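Local structure of cysteine synthase (Helicobacter pylori, 6AHI) at the interface of chains A and B. The protein makes cystathionine from O-acetylserine with pyridoxal 5'-phosphate as cofactor, working as a homodimer. Coordinates in Å, arbitrary orientation; residue numbers count along the deposited sequence, not the author numbering. Chains: chain A/B, Cysteine synthase.

Contact 1: the interface of chains A and B. Residues chain A 1-4; chain B 15-16, 167-168.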
loop_
_atom_site.group_PDB
_atom_site.type_symbol
_atom_site.label_atom_id
_atom_site.label_comp_id
_atom_site.label_asym_id
_atom_site.label_seq_id
_atom_site.Cartn_x
_atom_site.Cartn_y
_atom_site.Cartn_z
ATOM N N MET A 1 9.298 -4.032 -13.782
ATOM C CA MET A 1 9.527 -4.595 -12.411
ATOM C C MET A 1 9.837 -6.098 -12.548
ATOM O O MET A 1 11.001 -6.437 -12.642
ATOM C CB MET A 1 8.313 -4.371 -11.502
ATOM C CG MET A 1 8.548 -4.689 -10.066
ATOM S SD MET A 1 9.601 -3.437 -9.234
ATOM C CE MET A 1 8.358 -2.420 -8.437
ATOM N N MET A 2 8.813 -6.965 -12.652
ATOM C CA MET A 2 9.017 -8.440 -12.617
ATOM C C MET A 2 7.672 -9.185 -12.736
ATOM O O MET A 2 6.609 -8.608 -12.549
ATOM C CB MET A 2 9.693 -8.868 -11.302
ATOM C CG MET A 2 8.926 -8.486 -10.059
ATOM S SD MET A 2 9.932 -8.488 -8.538
ATOM C CE MET A 2 8.740 -7.889 -7.338
ATOM N N ILE A 3 7.741 -10.478 -13.050
ATOM C CA ILE A 3 6.604 -11.363 -13.070
ATOM C C ILE A 3 6.695 -12.220 -11.806
ATOM O O ILE A 3 7.718 -12.844 -11.591
ATOM C CB ILE A 3 6.586 -12.192 -14.361
ATOM C CG1 ILE A 3 6.499 -11.304 -15.605
ATOM C CG2 ILE A 3 5.466 -13.209 -14.326
ATOM C CD1 ILE A 3 6.585 -12.058 -16.911
ATOM N N ILE A 4 5.649 -12.212 -10.972
ATOM C CA ILE A 4 5.632 -12.944 -9.709
ATOM C C ILE A 4 4.449 -13.928 -9.656
ATOM O O ILE A 4 3.438 -13.776 -10.340
ATOM C CB ILE A 4 5.611 -11.972 -8.521
ATOM C CG1 ILE A 4 4.304 -11.199 -8.408
ATOM C CG2 ILE A 4 6.786 -11.020 -8.580
ATOM C CD1 ILE A 4 4.349 -10.140 -7.351
ATOM N N PRO B 15 4.904 -4.630 -10.706
ATOM C CA PRO B 15 5.010 -6.034 -11.115
ATOM C C PRO B 15 3.733 -6.559 -11.780
ATOM O O PRO B 15 2.681 -5.895 -11.800
ATOM C CB PRO B 15 5.323 -6.778 -9.830
ATOM C CG PRO B 15 4.861 -5.886 -8.729
ATOM C CD PRO B 15 4.876 -4.464 -9.254
ATOM N N VAL B 16 3.850 -7.740 -12.349
ATOM C CA VAL B 16 2.755 -8.458 -12.939
ATOM C C VAL B 16 2.636 -9.802 -12.210
ATOM O O VAL B 16 3.625 -10.503 -12.060
ATOM C CB VAL B 16 2.998 -8.664 -14.439
ATOM C CG1 VAL B 16 1.941 -9.577 -15.026
ATOM C CG2 VAL B 16 3.017 -7.342 -15.201
ATOM N N GLU B 167 7.626 -6.146 -20.419
ATOM C CA GLU B 167 7.688 -7.353 -19.581
ATOM C C GLU B 167 7.127 -8.571 -20.316
ATOM O O GLU B 167 7.654 -9.649 -20.155
ATOM C CB GLU B 167 6.901 -7.244 -18.275
ATOM C CG GLU B 167 7.736 -6.877 -17.060
ATOM C CD GLU B 167 9.064 -7.590 -16.886
ATOM O OE1 GLU B 167 9.044 -8.819 -16.591
ATOM O OE2 GLU B 167 10.122 -6.923 -17.059
ATOM N N LEU B 168 6.023 -8.420 -21.044
ATOM C CA LEU B 168 5.291 -9.571 -21.560
ATOM C C LEU B 168 5.520 -9.810 -23.060
ATOM O O LEU B 168 5.147 -10.842 -23.541
ATOM C CB LEU B 168 3.799 -9.392 -21.277
ATOM C CG LEU B 168 3.432 -9.329 -19.794
ATOM C CD1 LEU B 168 1.930 -9.220 -19.573
ATOM C CD2 LEU B 168 3.997 -10.519 -19.037
#

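Contact 2: the interface of chains A and B. Residues chain A 103, 106; chain B 300, 304-305.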
loop_
_atom_site.group_PDB
_atom_site.type_symbol
_atom_site.label_atom_id
_atom_site.label_comp_id
_atom_site.label_asym_id
_atom_site.label_seq_id
_atom_site.Cartn_x
_atom_site.Cartn_y
_atom_site.Cartn_z
ATOM N N GLU A 103 -9.020 -3.134 11.559
ATOM C CA GLU A 103 -8.587 -3.221 10.182
ATOM C C GLU A 103 -7.528 -4.326 10.029
ATOM O O GLU A 103 -7.603 -5.147 9.116
ATOM C CB GLU A 103 -8.039 -1.872 9.715
ATOM C CG GLU A 103 -9.103 -0.811 9.465
ATOM C CD GLU A 103 -9.173 0.342 10.465
ATOM O OE1 GLU A 103 -9.752 0.144 11.548
ATOM O OE2 GLU A 103 -8.656 1.460 10.146
ATOM N N GLN A 106 -9.105 -7.725 10.212
ATOM C CA GLN A 106 -9.842 -8.013 8.981
ATOM C C GLN A 106 -8.853 -8.559 7.921
ATOM O O GLN A 106 -9.154 -9.506 7.212
ATOM C CB GLN A 106 -10.481 -6.735 8.418
ATOM C CG GLN A 106 -11.997 -6.626 8.479
ATOM C CD GLN A 106 -12.488 -5.747 7.350
ATOM O OE1 GLN A 106 -12.535 -6.151 6.186
ATOM N NE2 GLN A 106 -12.840 -4.516 7.680
ATOM N N LEU B 300 -12.047 -0.935 3.811
ATOM C CA LEU B 300 -12.270 -1.730 5.038
ATOM C C LEU B 300 -13.505 -1.229 5.797
ATOM O O LEU B 300 -14.192 -2.060 6.363
ATOM C CB LEU B 300 -11.007 -1.741 5.910
ATOM C CG LEU B 300 -9.858 -2.540 5.286
ATOM C CD1 LEU B 300 -8.564 -2.368 6.053
ATOM C CD2 LEU B 300 -10.215 -4.027 5.145
ATOM N N ILE B 304 -15.652 -4.929 2.501
ATOM C CA ILE B 304 -14.677 -5.756 1.758
ATOM C C ILE B 304 -14.119 -6.798 2.744
ATOM O O ILE B 304 -13.749 -6.439 3.857
ATOM C CB ILE B 304 -13.566 -4.884 1.105
ATOM C CG1 ILE B 304 -13.032 -5.519 -0.178
ATOM C CG2 ILE B 304 -12.441 -4.571 2.085
ATOM C CD1 ILE B 304 -12.117 -4.600 -1.007
ATOM N N TYR B 305 -14.068 -8.068 2.349
ATOM C CA TYR B 305 -13.576 -9.165 3.253
ATOM C C TYR B 305 -14.637 -9.517 4.324
ATOM O O TYR B 305 -14.299 -9.716 5.514
ATOM C CB TYR B 305 -12.225 -8.839 3.913
ATOM C CG TYR B 305 -11.099 -8.499 2.953
ATOM C CD1 TYR B 305 -10.943 -9.212 1.774
ATOM C CD2 TYR B 305 -10.198 -7.480 3.211
ATOM C CE1 TYR B 305 -9.935 -8.924 0.874
ATOM C CE2 TYR B 305 -9.171 -7.175 2.314
ATOM C CZ TYR B 305 -9.033 -7.907 1.143
ATOM O OH TYR B 305 -8.046 -7.665 0.209
#

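Contact 1: the interface of chains A and B
A:Ile3 lies beside B:Val16 as its partner in a parallel beta bridge, which brings the short strand 3-4 of chain A alongside strand 16-19 of chain B. B:Val16 uses both its backbone groups, giving through N to A:Met2 and accepting through O from A:Ile4, and this fixes the register. The amide N of B:Val16 stands 2.9 Å from O of A:Met2, its hydrogen pointing almost straight at the acceptor (168° at H). The amide N of A:Ile4 gives to O of B:Val16, also at 2.9 Å and similarly straight.

The side chains then fill in around this backbone frame. A:Met1 runs next to B:Pro15, the two pointing the same way, and its CB comes 3.7 Å from CA of the proline. CG of A:Met1 is anti to the backbone N, and this lays CG along the pyrrolidine ring, 3.8 Å from ring atom CD of B:Pro15. A:Met2 also runs parallel to the proline, but touches more lightly, CG to CB of B:Pro15 at 4.0 Å.

A:Ile3 sends its longer branch towards helix 160-168 of chain B. With CG1 beside the backbone N (chi1 -60°) and the chain extended beyond it, the terminal methyl CD1 of A:Ile3 reaches CD2 of B:Leu168 at 3.7 Å, the two side chains crossing at a slant. On the way CG1 of A:Ile3 passes the carboxylate oxygen OE1 of B:Glu167 at 3.7 Å. These two side chains slide past each other in opposite directions, and as OE1 meets a carbon, this is packing, not a polar bond.

Further out, the end of helix 160-168 positions B:Glu167 and B:Leu168 together, and strand 16-19 holds the backbone of B:Val16 in place. The site docks the N-terminus of one subunit onto its partner's sheet, tying together the two halves of the homodimer.

Contact 2: the interface of chains A and B
This is a small side-chain-to-backbone patch of the homodimer interface, where helix 102-110 of chain A rests against the C-terminal stretch of chain B and adds one more point of attachment between the subunits. A:Gln106 and B:Leu300 make the main contact, their side chains sliding past each other in opposite directions. As modelled, the carboxamide nitrogen NE2 of A:Gln106 donates to the backbone O of B:Leu300 at 3.1 Å, with 151° at H. The acceptor lies almost in the plane of the glutamine amide, whereas the donor sits 30° away from the plane of the leucine carbonyl.

Methyl CD2 of B:Leu300 packs against the same carboxamide, 3.6 Å from CD of A:Gln106. The other methyl, CD1, turns to helix 102-110 one turn earlier and meets CB of A:Glu103 at 3.7 Å. CG of B:Leu300 stands beside its backbone N (chi1 -69°), and from there the forked end spans both helix residues. A:Glu103 contributes its aliphatic CB and CG to this packing, the chain bending at chi2 before the carboxylate.

At the far end of the glutamine amide, OE1 of A:Gln106 is modelled 2.6 Å from the backbone O of B:Ile304. Both atoms can only accept, so this pair is a clash as built. In the flipped amide NE2 could bond to O of B:Ile304, but OE1 would then face O of B:Leu300 where NE2 now sits. The orientation is therefore doubtful, and the bond to B:Leu300 depends on it. CB of B:Tyr305 borders OE1 of A:Gln106 at 3.5 Å. The patch sets the C-terminal stretch of one chain against a helix of the other and probably adds modestly to the dimer.

About 27 Å separates the C-alpha centres of contact 1 and contact 2, and they have no residues or secondary-structure elements in common. Both belong to the same two-fold interface, so each recurs with the chains exchanged. They engage opposite ends of the sequence: contact 1 brings the N-terminus of chain A to chain B, while contact 2 brings the C-terminal stretch of chain B to chain A. Through the two-fold, each subunit thus has its N-terminus and the last modelled part of its C-terminal stretch placed against its neighbour. Separate attachments of this kind would be expected to limit rocking of one subunit on the other.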